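Local coordinates for transcriptional regulator AcuR (Rhodobacter sphaeroides 2.4.1, PDB 3BRU), which represses transcription of its own operon as a DNA-binding regulator of the TetR family, probably by binding two operator sequences in the promoter, at residues L40-S49 / R125-E136; F89-F97 / L108-E116. All blocks are in the same frame, centred on the assembly; numbering follows the deposited sequence.

Contact 1 ties the end of helix 31-45, in the TetR-type DNA-binding region, to the short helix 129-135 of the C-terminal region. Contact 2 lies within the helical body, where helices 74-97 and 104-120 pack against each other. The centres of the two contacts are 19 Å apart, on opposite sides of the chain's centre, and their nearest atoms come to about 6 Å without touching. Contact 2 is nested in the loop closed by contact 1. Helix 74-97 serves both: its earlier part, at Leu81, Ile82 and Tyr85, backs the leucines of contact 1, while its last turns form one side of contact 2.

Contact 1: L40-S49 / R125-E136; sequences LEHLTEKGYS and RRGCLVGNLGQE
Asn132 reaches from helix 129-135 to the carbonyl end of helix 31-45, joining the TetR-type helix-turn-helix region to the C-terminal region of the TetR fold. Its ND2 bonds Leu43 O at 2.7 Å, nearly in the plane of its own amide, and makes a weaker bond to Thr44 O. That second carbonyl also accepts from Gly127 N, at 3.0 Å. Two successive carbonyls, Leu43 O and Thr44 O, are thus gripped by the other segment. Beside them lies the tight apolar part: Leu129 CD1 meets Leu43 CB at 3.5 Å, and Leu133 CD2 packs against Tyr48 CB, with Leu81, Ile82 and Tyr85 of helix 74-97 behind these leucines.

The arginine side is looser: Arg125 is exposed, and the charged pairs are long and partly mediated by water. The Arg126 chain runs extended past Thr44 OG1, and one face of its guanidinium lies over Glu41 CG; the Glu41 carboxylate itself pairs with Arg37. Glu45 OE1 stands at the guanidinium edge, 3.8 Å from Arg126 NE in a long salt bridge. Two waters work here, one bridging Glu45 O and Arg125 O, the other bonded to Glu45 OE1 and weakly to Arg125 NE.

At the other end, the carboxylate of the buried Glu136 takes the backbone just after Gly47. Its OE1 accepts from Tyr48 N at 3.0 Å, while OE2 receives both Ser49 N and, at 2.9 Å on its anti side, Ser49 OG, the two arriving from the same face of the carboxylate.

Contact 2: F89-F97 / L108-E116; sequences FARLLDQAF and LRLFTRMAE
Phe111 pushes its ring from helix 104-120 into the side of helix 74-97. Its CB already touches: Ala96 CB is 3.7 Å away, close to where the two backbones come nearest, and Phe97 CE1 lies a little farther off. With CG anti to the backbone N (chi1 159°), the ring is carried away from Ala96 toward the earlier turns of the other helix. At CD1 it meets Leu93 CD2, whose methyl stands over one ring face in a CH-pi contact, 4.2 Å from the centroid. Next comes CE1, which has Leu92 CD2 at 3.7 Å in the plane of the ring, at its edge. CE1 and CZ then both approach Phe89 CZ, the side chains of the two phenylalanines crossing at about a right angle.

This is a knob-into-hole arrangement, Phe111 seated among Leu92, Leu93, Ala96 and Phe97. In the all-helical TetR fold it joins helix 74-97, which leads out of the DNA-binding region, to helix 104-120 of the C-terminal region, the two segments lying at 137° between N-to-C directions. Trp189 of helix 178-199 also meets the Phe111 ring, and Trp155 of helix 143-167 meets that of Phe89.

Flanking the knob, selenomethionine Met114 bends at its last torsion (chi3 -43°) to bring CE within 3.5 Å of Ala96 CB and close to Leu92 O. One turn before Phe111, Leu108 runs beside Phe97 in the same direction, its CD1 4.2 Å from Phe97 CE1.

Contact 1: L40-S49 / R125-E136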
loop_
_atom_site.group_PDB
_atom_site.type_symbol
_atom_site.label_atom_id
_atom_site.label_comp_id
_atom_site.label_asym_id
_atom_site.label_seq_id
_atom_site.Cartn_x
_atom_site.Cartn_y
_atom_site.Cartn_z
ATOM N N LEU A 40 2.508 -14.393 -11.983
ATOM C CA LEU A 40 1.773 -14.194 -10.725
ATOM C C LEU A 40 2.658 -14.380 -9.524
ATOM O O LEU A 40 2.610 -13.559 -8.600
ATOM C CB LEU A 40 0.537 -15.095 -10.599
ATOM C CG LEU A 40 -0.602 -14.847 -11.604
ATOM C CD1 LEU A 40 -1.652 -15.934 -11.564
ATOM C CD2 LEU A 40 -1.250 -13.433 -11.477
ATOM N N GLU A 41 3.489 -15.407 -9.537
ATOM C CA GLU A 41 4.373 -15.654 -8.407
ATOM C C GLU A 41 5.391 -14.546 -8.206
ATOM O O GLU A 41 5.574 -14.078 -7.088
ATOM C CB GLU A 41 5.065 -17.013 -8.523
ATOM C CG GLU A 41 4.090 -18.183 -8.352
ATOM C CD GLU A 41 4.740 -19.556 -8.584
ATOM O OE1 GLU A 41 5.946 -19.552 -8.931
ATOM O OE2 GLU A 41 4.054 -20.627 -8.447
ATOM N N HIS A 42 6.027 -14.114 -9.285
ATOM C CA HIS A 42 7.139 -13.173 -9.214
ATOM C C HIS A 42 6.671 -11.759 -8.937
ATOM O O HIS A 42 7.306 -11.055 -8.179
ATOM C CB HIS A 42 7.981 -13.197 -10.493
ATOM C CG HIS A 42 8.901 -14.370 -10.592
ATOM N ND1 HIS A 42 10.274 -14.249 -10.523
ATOM C CD2 HIS A 42 8.645 -15.693 -10.722
ATOM C CE1 HIS A 42 10.824 -15.446 -10.616
ATOM N NE2 HIS A 42 9.856 -16.339 -10.759
ATOM N N LEU A 43 5.553 -11.350 -9.533
ATOM C CA LEU A 43 4.994 -10.010 -9.262
ATOM C C LEU A 43 4.212 -9.817 -7.964
ATOM O O LEU A 43 4.032 -8.656 -7.511
ATOM C CB LEU A 43 4.116 -9.542 -10.404
ATOM C CG LEU A 43 4.812 -8.865 -11.574
ATOM C CD1 LEU A 43 5.799 -9.815 -12.258
ATOM C CD2 LEU A 43 3.709 -8.407 -12.543
ATOM N N THR A 44 3.733 -10.912 -7.376
ATOM C CA THR A 44 3.148 -10.852 -6.020
ATOM C C THR A 44 4.264 -10.837 -4.944
ATOM O O THR A 44 4.063 -10.374 -3.834
ATOM C CB THR A 44 2.120 -12.005 -5.761
ATOM O OG1 THR A 44 2.763 -13.270 -5.901
ATOM C CG2 THR A 44 0.969 -11.942 -6.775
ATOM N N GLU A 45 5.440 -11.338 -5.298
ATOM C CA GLU A 45 6.551 -11.429 -4.373
ATOM C C GLU A 45 7.439 -10.186 -4.474
ATOM O O GLU A 45 7.862 -9.626 -3.458
ATOM C CB GLU A 45 7.344 -12.705 -4.649
ATOM C CG GLU A 45 8.509 -12.909 -3.704
ATOM C CD GLU A 45 8.806 -14.379 -3.396
ATOM O OE1 GLU A 45 8.238 -15.287 -4.100
ATOM O OE2 GLU A 45 9.614 -14.614 -2.440
ATOM N N LYS A 46 7.726 -9.764 -5.703
ATOM C CA LYS A 46 8.555 -8.583 -5.965
ATOM C C LYS A 46 7.637 -7.495 -6.530
ATOM O O LYS A 46 6.795 -6.965 -5.820
ATOM C CB LYS A 46 9.726 -8.914 -6.891
ATOM C CG LYS A 46 10.571 -10.013 -6.339
ATOM C CD LYS A 46 12.020 -9.913 -6.728
ATOM C CE LYS A 46 12.301 -10.667 -8.016
ATOM N NZ LYS A 46 13.701 -10.409 -8.445
ATOM N N GLY A 47 7.757 -7.177 -7.794
ATOM C CA GLY A 47 6.794 -6.313 -8.428
ATOM C C GLY A 47 7.195 -6.263 -9.882
ATOM O O GLY A 47 8.158 -6.933 -10.299
ATOM N N TYR A 48 6.469 -5.465 -10.656
ATOM C CA TYR A 48 6.716 -5.331 -12.084
ATOM C C TYR A 48 8.100 -4.757 -12.427
ATOM O O TYR A 48 8.821 -5.370 -13.227
ATOM C CB TYR A 48 5.598 -4.501 -12.684
ATOM C CG TYR A 48 5.661 -4.283 -14.162
ATOM C CD1 TYR A 48 4.917 -5.087 -15.017
ATOM C CD2 TYR A 48 6.447 -3.253 -14.718
ATOM C CE1 TYR A 48 4.934 -4.868 -16.394
ATOM C CE2 TYR A 48 6.460 -3.025 -16.105
ATOM C CZ TYR A 48 5.688 -3.839 -16.926
ATOM O OH TYR A 48 5.683 -3.691 -18.287
ATOM N N SER A 49 8.471 -3.620 -11.821
ATOM C CA SER A 49 9.786 -2.974 -12.064
ATOM C C SER A 49 11.018 -3.852 -11.776
ATOM O O SER A 49 12.072 -3.623 -12.338
ATOM C CB SER A 49 9.959 -1.668 -11.263
ATOM O OG SER A 49 8.803 -0.850 -11.272
ATOM N N ARG A 125 5.374 -13.768 2.181
ATOM C CA ARG A 125 6.268 -13.182 1.188
ATOM C C ARG A 125 5.505 -12.706 -0.065
ATOM O O ARG A 125 6.038 -11.954 -0.871
ATOM C CB ARG A 125 7.344 -14.200 0.798
ATOM C CG ARG A 125 8.394 -14.438 1.889
ATOM C CD ARG A 125 9.471 -15.438 1.438
ATOM N NE ARG A 125 8.860 -16.734 1.070
ATOM C CZ ARG A 125 8.775 -17.831 1.842
ATOM N NH1 ARG A 125 9.285 -17.875 3.080
ATOM N NH2 ARG A 125 8.163 -18.906 1.352
ATOM N N ARG A 126 4.252 -13.136 -0.212
ATOM C CA ARG A 126 3.466 -12.797 -1.380
ATOM C C ARG A 126 2.222 -12.018 -1.012
ATOM O O ARG A 126 1.404 -12.440 -0.165
ATOM C CB ARG A 126 3.065 -14.051 -2.144
ATOM C CG ARG A 126 4.221 -14.787 -2.807
ATOM C CD ARG A 126 3.685 -15.968 -3.632
ATOM N NE ARG A 126 4.806 -16.822 -4.000
ATOM C CZ ARG A 126 4.676 -18.080 -4.403
ATOM N NH1 ARG A 126 3.467 -18.625 -4.499
ATOM N NH2 ARG A 126 5.756 -18.795 -4.700
ATOM N N GLY A 127 2.070 -10.879 -1.670
ATOM C CA GLY A 127 0.966 -9.993 -1.383
ATOM C C GLY A 127 -0.053 -9.960 -2.490
ATOM O O GLY A 127 -0.234 -10.934 -3.243
ATOM N N CYS A 128 -0.725 -8.817 -2.584
ATOM C CA CYS A 128 -1.720 -8.605 -3.596
ATOM C C CYS A 128 -1.015 -8.081 -4.853
ATOM O O CYS A 128 -0.232 -7.137 -4.783
ATOM C CB CYS A 128 -2.771 -7.621 -3.093
ATOM S SG CYS A 128 -4.071 -7.411 -4.301
ATOM N N LEU A 129 -1.292 -8.698 -5.994
ATOM C CA LEU A 129 -0.763 -8.216 -7.271
ATOM C C LEU A 129 -1.196 -6.773 -7.564
ATOM O O LEU A 129 -0.411 -5.956 -8.033
ATOM C CB LEU A 129 -1.207 -9.129 -8.427
ATOM C CG LEU A 129 -0.762 -8.591 -9.779
ATOM C CD1 LEU A 129 0.713 -8.841 -9.926
ATOM C CD2 LEU A 129 -1.505 -9.211 -10.919
ATOM N N VAL A 130 -2.465 -6.489 -7.292
ATOM C CA VAL A 130 -3.054 -5.202 -7.571
ATOM C C VAL A 130 -2.494 -4.097 -6.681
ATOM O O VAL A 130 -2.313 -2.941 -7.109
ATOM C CB VAL A 130 -4.604 -5.308 -7.509
ATOM C CG1 VAL A 130 -5.273 -3.921 -7.496
ATOM C CG2 VAL A 130 -5.094 -6.166 -8.679
ATOM N N GLY A 131 -2.216 -4.454 -5.439
ATOM C CA GLY A 131 -1.584 -3.521 -4.514
ATOM C C GLY A 131 -0.146 -3.297 -4.897
ATOM O O GLY A 131 0.310 -2.139 -4.908
ATOM N N ASN A 132 0.586 -4.380 -5.188
ATOM C CA ASN A 132 1.992 -4.224 -5.636
ATOM C C ASN A 132 2.105 -3.317 -6.849
ATOM O O ASN A 132 2.948 -2.427 -6.866
ATOM C CB ASN A 132 2.670 -5.548 -5.991
ATOM C CG ASN A 132 2.904 -6.457 -4.789
ATOM O OD1 ASN A 132 2.500 -6.174 -3.639
ATOM N ND2 ASN A 132 3.574 -7.575 -5.053
ATOM N N LEU A 133 1.290 -3.548 -7.877
ATOM C CA LEU A 133 1.418 -2.764 -9.093
ATOM C C LEU A 133 0.891 -1.343 -8.879
ATOM O O LEU A 133 1.460 -0.369 -9.421
ATOM C CB LEU A 133 0.698 -3.417 -10.269
ATOM C CG LEU A 133 1.126 -4.796 -10.773
ATOM C CD1 LEU A 133 0.320 -5.162 -12.008
ATOM C CD2 LEU A 133 2.590 -4.884 -11.080
ATOM N N GLY A 134 -0.194 -1.227 -8.109
ATOM C CA GLY A 134 -0.785 0.074 -7.774
ATOM C C GLY A 134 0.196 1.052 -7.144
ATOM O O GLY A 134 0.288 2.220 -7.543
ATOM N N GLN A 135 0.921 0.568 -6.149
ATOM C CA GLN A 135 2.005 1.316 -5.541
ATOM C C GLN A 135 3.124 1.744 -6.502
ATOM O O GLN A 135 3.685 2.824 -6.324
ATOM C CB GLN A 135 2.600 0.542 -4.361
ATOM C CG GLN A 135 3.448 1.401 -3.443
ATOM C CD GLN A 135 2.635 2.388 -2.587
ATOM O OE1 GLN A 135 1.951 3.264 -3.116
ATOM N NE2 GLN A 135 2.762 2.278 -1.254
ATOM N N GLU A 136 3.471 0.925 -7.493
ATOM C CA GLU A 136 4.518 1.352 -8.435
ATOM C C GLU A 136 4.021 2.017 -9.729
ATOM O O GLU A 136 4.754 2.101 -10.713
ATOM C CB GLU A 136 5.498 0.213 -8.739
ATOM C CG GLU A 136 4.900 -0.964 -9.461
ATOM C CD GLU A 136 5.762 -2.239 -9.307
ATOM O OE1 GLU A 136 5.134 -3.316 -9.038
ATOM O OE2 GLU A 136 7.038 -2.154 -9.441
HETATM O O HOH W 1 8.128 -10.145 -0.375
HETATM O O HOH W 2 7.284 -17.423 -1.907
#

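Contact 2: F89-F97 / L108-E116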
loop_
_atom_site.group_PDB
_atom_site.type_symbol
_atom_site.label_atom_id
_atom_site.label_comp_id
_atom_site.label_asym_id
_atom_site.label_seq_id
_atom_site.Cartn_x
_atom_site.Cartn_y
_atom_site.Cartn_z
ATOM N N PHE A 89 -9.092 -14.282 -8.317
ATOM C CA PHE A 89 -9.508 -13.606 -7.104
ATOM C C PHE A 89 -11.013 -13.515 -6.952
ATOM O O PHE A 89 -11.497 -13.587 -5.829
ATOM C CB PHE A 89 -8.926 -12.192 -7.064
ATOM C CG PHE A 89 -8.883 -11.616 -5.697
ATOM C CD1 PHE A 89 -7.859 -11.971 -4.814
ATOM C CD2 PHE A 89 -9.885 -10.741 -5.251
ATOM C CE1 PHE A 89 -7.828 -11.427 -3.517
ATOM C CE2 PHE A 89 -9.854 -10.209 -3.962
ATOM C CZ PHE A 89 -8.823 -10.544 -3.103
ATOM N N ALA A 90 -11.738 -13.311 -8.060
ATOM C CA ALA A 90 -13.190 -13.302 -8.052
ATOM C C ALA A 90 -13.718 -14.617 -7.474
ATOM O O ALA A 90 -14.716 -14.605 -6.750
ATOM C CB ALA A 90 -13.731 -13.092 -9.436
ATOM N N ARG A 91 -13.059 -15.738 -7.763
ATOM C CA ARG A 91 -13.482 -17.050 -7.231
ATOM C C ARG A 91 -13.273 -17.218 -5.728
ATOM O O ARG A 91 -13.999 -17.958 -5.059
ATOM C CB ARG A 91 -12.816 -18.215 -8.001
ATOM C CG ARG A 91 -13.305 -18.272 -9.433
ATOM C CD ARG A 91 -13.301 -19.667 -10.017
ATOM N NE ARG A 91 -13.703 -19.609 -11.417
ATOM C CZ ARG A 91 -12.854 -19.568 -12.447
ATOM N NH1 ARG A 91 -13.342 -19.494 -13.691
ATOM N NH2 ARG A 91 -11.529 -19.610 -12.248
ATOM N N LEU A 92 -12.263 -16.555 -5.193
ATOM C CA LEU A 92 -12.056 -16.587 -3.777
ATOM C C LEU A 92 -13.123 -15.735 -3.054
ATOM O O LEU A 92 -13.662 -16.157 -2.033
ATOM C CB LEU A 92 -10.605 -16.225 -3.462
ATOM C CG LEU A 92 -10.159 -15.478 -2.207
ATOM C CD1 LEU A 92 -8.784 -15.948 -1.711
ATOM C CD2 LEU A 92 -10.085 -14.012 -2.624
ATOM N N LEU A 93 -13.451 -14.574 -3.612
ATOM C CA LEU A 93 -14.563 -13.761 -3.134
ATOM C C LEU A 93 -15.912 -14.473 -3.246
ATOM O O LEU A 93 -16.791 -14.254 -2.421
ATOM C CB LEU A 93 -14.627 -12.415 -3.890
ATOM C CG LEU A 93 -13.647 -11.278 -3.551
ATOM C CD1 LEU A 93 -13.882 -10.044 -4.427
ATOM C CD2 LEU A 93 -13.716 -10.885 -2.080
ATOM N N ASP A 94 -16.096 -15.280 -4.284
ATOM C CA ASP A 94 -17.340 -16.016 -4.484
ATOM C C ASP A 94 -17.585 -16.952 -3.315
ATOM O O ASP A 94 -18.720 -17.099 -2.855
ATOM C CB ASP A 94 -17.277 -16.853 -5.759
ATOM C CG ASP A 94 -17.464 -16.017 -7.019
ATOM O OD1 ASP A 94 -17.867 -14.827 -6.911
ATOM O OD2 ASP A 94 -17.199 -16.536 -8.131
ATOM N N GLN A 95 -16.504 -17.583 -2.849
ATOM C CA GLN A 95 -16.570 -18.564 -1.763
ATOM C C GLN A 95 -17.098 -17.897 -0.494
ATOM O O GLN A 95 -17.987 -18.447 0.170
ATOM C CB GLN A 95 -15.207 -19.208 -1.521
ATOM C CG GLN A 95 -15.249 -20.659 -1.717
ATOM C CD GLN A 95 -13.913 -21.356 -1.482
ATOM O OE1 GLN A 95 -13.824 -22.271 -0.674
ATOM N NE2 GLN A 95 -12.886 -20.955 -2.212
ATOM N N ALA A 96 -16.565 -16.706 -0.199
ATOM C CA ALA A 96 -16.926 -15.953 0.988
ATOM C C ALA A 96 -18.251 -15.196 0.785
ATOM O O ALA A 96 -19.260 -15.498 1.451
ATOM C CB ALA A 96 -15.798 -15.012 1.387
ATOM N N PHE A 97 -18.267 -14.258 -0.160
ATOM C CA PHE A 97 -19.395 -13.334 -0.334
ATOM C C PHE A 97 -20.693 -14.001 -0.756
ATOM O O PHE A 97 -21.769 -13.478 -0.433
ATOM C CB PHE A 97 -19.050 -12.230 -1.339
ATOM C CG PHE A 97 -18.114 -11.170 -0.808
ATOM C CD1 PHE A 97 -17.320 -11.397 0.322
ATOM C CD2 PHE A 97 -18.001 -9.940 -1.471
ATOM C CE1 PHE A 97 -16.449 -10.396 0.814
ATOM C CE2 PHE A 97 -17.135 -8.947 -1.001
ATOM C CZ PHE A 97 -16.354 -9.174 0.144
ATOM N N LEU A 108 -17.590 -11.549 5.415
ATOM C CA LEU A 108 -16.443 -10.658 5.307
ATOM C C LEU A 108 -15.276 -11.171 6.166
ATOM O O LEU A 108 -14.146 -11.122 5.752
ATOM C CB LEU A 108 -16.824 -9.204 5.643
ATOM C CG LEU A 108 -15.653 -8.205 5.486
ATOM C CD1 LEU A 108 -15.214 -8.043 4.020
ATOM C CD2 LEU A 108 -15.932 -6.827 6.147
ATOM N N ARG A 109 -15.577 -11.656 7.361
ATOM C CA ARG A 109 -14.575 -12.249 8.258
ATOM C C ARG A 109 -14.002 -13.540 7.684
ATOM O O ARG A 109 -12.816 -13.784 7.832
ATOM C CB ARG A 109 -15.162 -12.501 9.643
ATOM C CG ARG A 109 -15.461 -11.193 10.390
ATOM C CD ARG A 109 -15.949 -11.426 11.845
ATOM N NE ARG A 109 -17.395 -11.177 12.007
ATOM C CZ ARG A 109 -18.344 -12.116 12.147
ATOM N NH1 ARG A 109 -19.622 -11.755 12.290
ATOM N NH2 ARG A 109 -18.039 -13.424 12.141
ATOM N N LEU A 110 -14.836 -14.341 7.004
ATOM C CA LEU A 110 -14.347 -15.529 6.294
ATOM C C LEU A 110 -13.325 -15.186 5.197
ATOM O O LEU A 110 -12.280 -15.799 5.130
ATOM C CB LEU A 110 -15.498 -16.381 5.742
ATOM C CG LEU A 110 -15.068 -17.625 4.947
ATOM C CD1 LEU A 110 -14.348 -18.710 5.819
ATOM C CD2 LEU A 110 -16.251 -18.223 4.274
ATOM N N PHE A 111 -13.627 -14.193 4.364
ATOM C CA PHE A 111 -12.708 -13.736 3.330
ATOM C C PHE A 111 -11.332 -13.352 3.869
ATOM O O PHE A 111 -10.303 -13.782 3.328
ATOM C CB PHE A 111 -13.287 -12.577 2.507
ATOM C CG PHE A 111 -12.216 -11.769 1.815
ATOM C CD1 PHE A 111 -11.584 -12.260 0.684
ATOM C CD2 PHE A 111 -11.798 -10.546 2.339
ATOM C CE1 PHE A 111 -10.570 -11.546 0.079
ATOM C CE2 PHE A 111 -10.792 -9.824 1.746
ATOM C CZ PHE A 111 -10.173 -10.313 0.618
ATOM N N THR A 112 -11.304 -12.550 4.919
ATOM C CA THR A 112 -10.031 -12.108 5.529
ATOM C C THR A 112 -9.247 -13.232 6.212
ATOM O O THR A 112 -8.019 -13.218 6.246
ATOM C CB THR A 112 -10.199 -10.911 6.509
ATOM O OG1 THR A 112 -11.011 -11.304 7.612
ATOM C CG2 THR A 112 -10.815 -9.730 5.810
ATOM N N ARG A 113 -9.979 -14.202 6.726
ATOM C CA ARG A 113 -9.421 -15.406 7.301
ATOM C C ARG A 113 -8.736 -16.284 6.234
ATOM O O ARG A 113 -7.590 -16.701 6.409
ATOM C CB ARG A 113 -10.544 -16.128 8.035
ATOM C CG ARG A 113 -10.130 -17.328 8.852
ATOM C CD ARG A 113 -11.108 -17.525 10.018
ATOM N NE ARG A 113 -10.713 -18.556 10.989
ATOM C CZ ARG A 113 -9.478 -19.053 11.185
ATOM N NH1 ARG A 113 -9.301 -20.016 12.100
ATOM N NH2 ARG A 113 -8.423 -18.623 10.481
HETATM N N MSE A 114 -9.452 -16.532 5.142
HETATM C CA MSE A 114 -8.974 -17.201 3.929
HETATM C C MSE A 114 -7.787 -16.553 3.240
HETATM O O MSE A 114 -6.844 -17.245 2.847
HETATM C CB MSE A 114 -10.102 -17.299 2.904
HETATM C CG MSE A 114 -11.206 -18.237 3.328
HETATM SE SE MSE A 114 -12.522 -18.656 1.942
HETATM C CE MSE A 114 -12.793 -16.886 1.184
ATOM N N ALA A 115 -7.857 -15.238 3.047
ATOM C CA ALA A 115 -6.789 -14.499 2.445
ATOM C C ALA A 115 -5.543 -14.625 3.313
ATOM O O ALA A 115 -4.465 -14.818 2.796
ATOM C CB ALA A 115 -7.198 -13.017 2.230
ATOM N N GLU A 116 -5.688 -14.536 4.630
ATOM C CA GLU A 116 -4.551 -14.769 5.535
ATOM C C GLU A 116 -3.956 -16.189 5.428
ATOM O O GLU A 116 -2.725 -16.368 5.427
ATOM C CB GLU A 116 -4.967 -14.496 6.969
ATOM C CG GLU A 116 -3.856 -14.761 8.006
ATOM C CD GLU A 116 -4.287 -14.437 9.448
ATOM O OE1 GLU A 116 -5.339 -13.729 9.632
ATOM O OE2 GLU A 116 -3.583 -14.914 10.397
#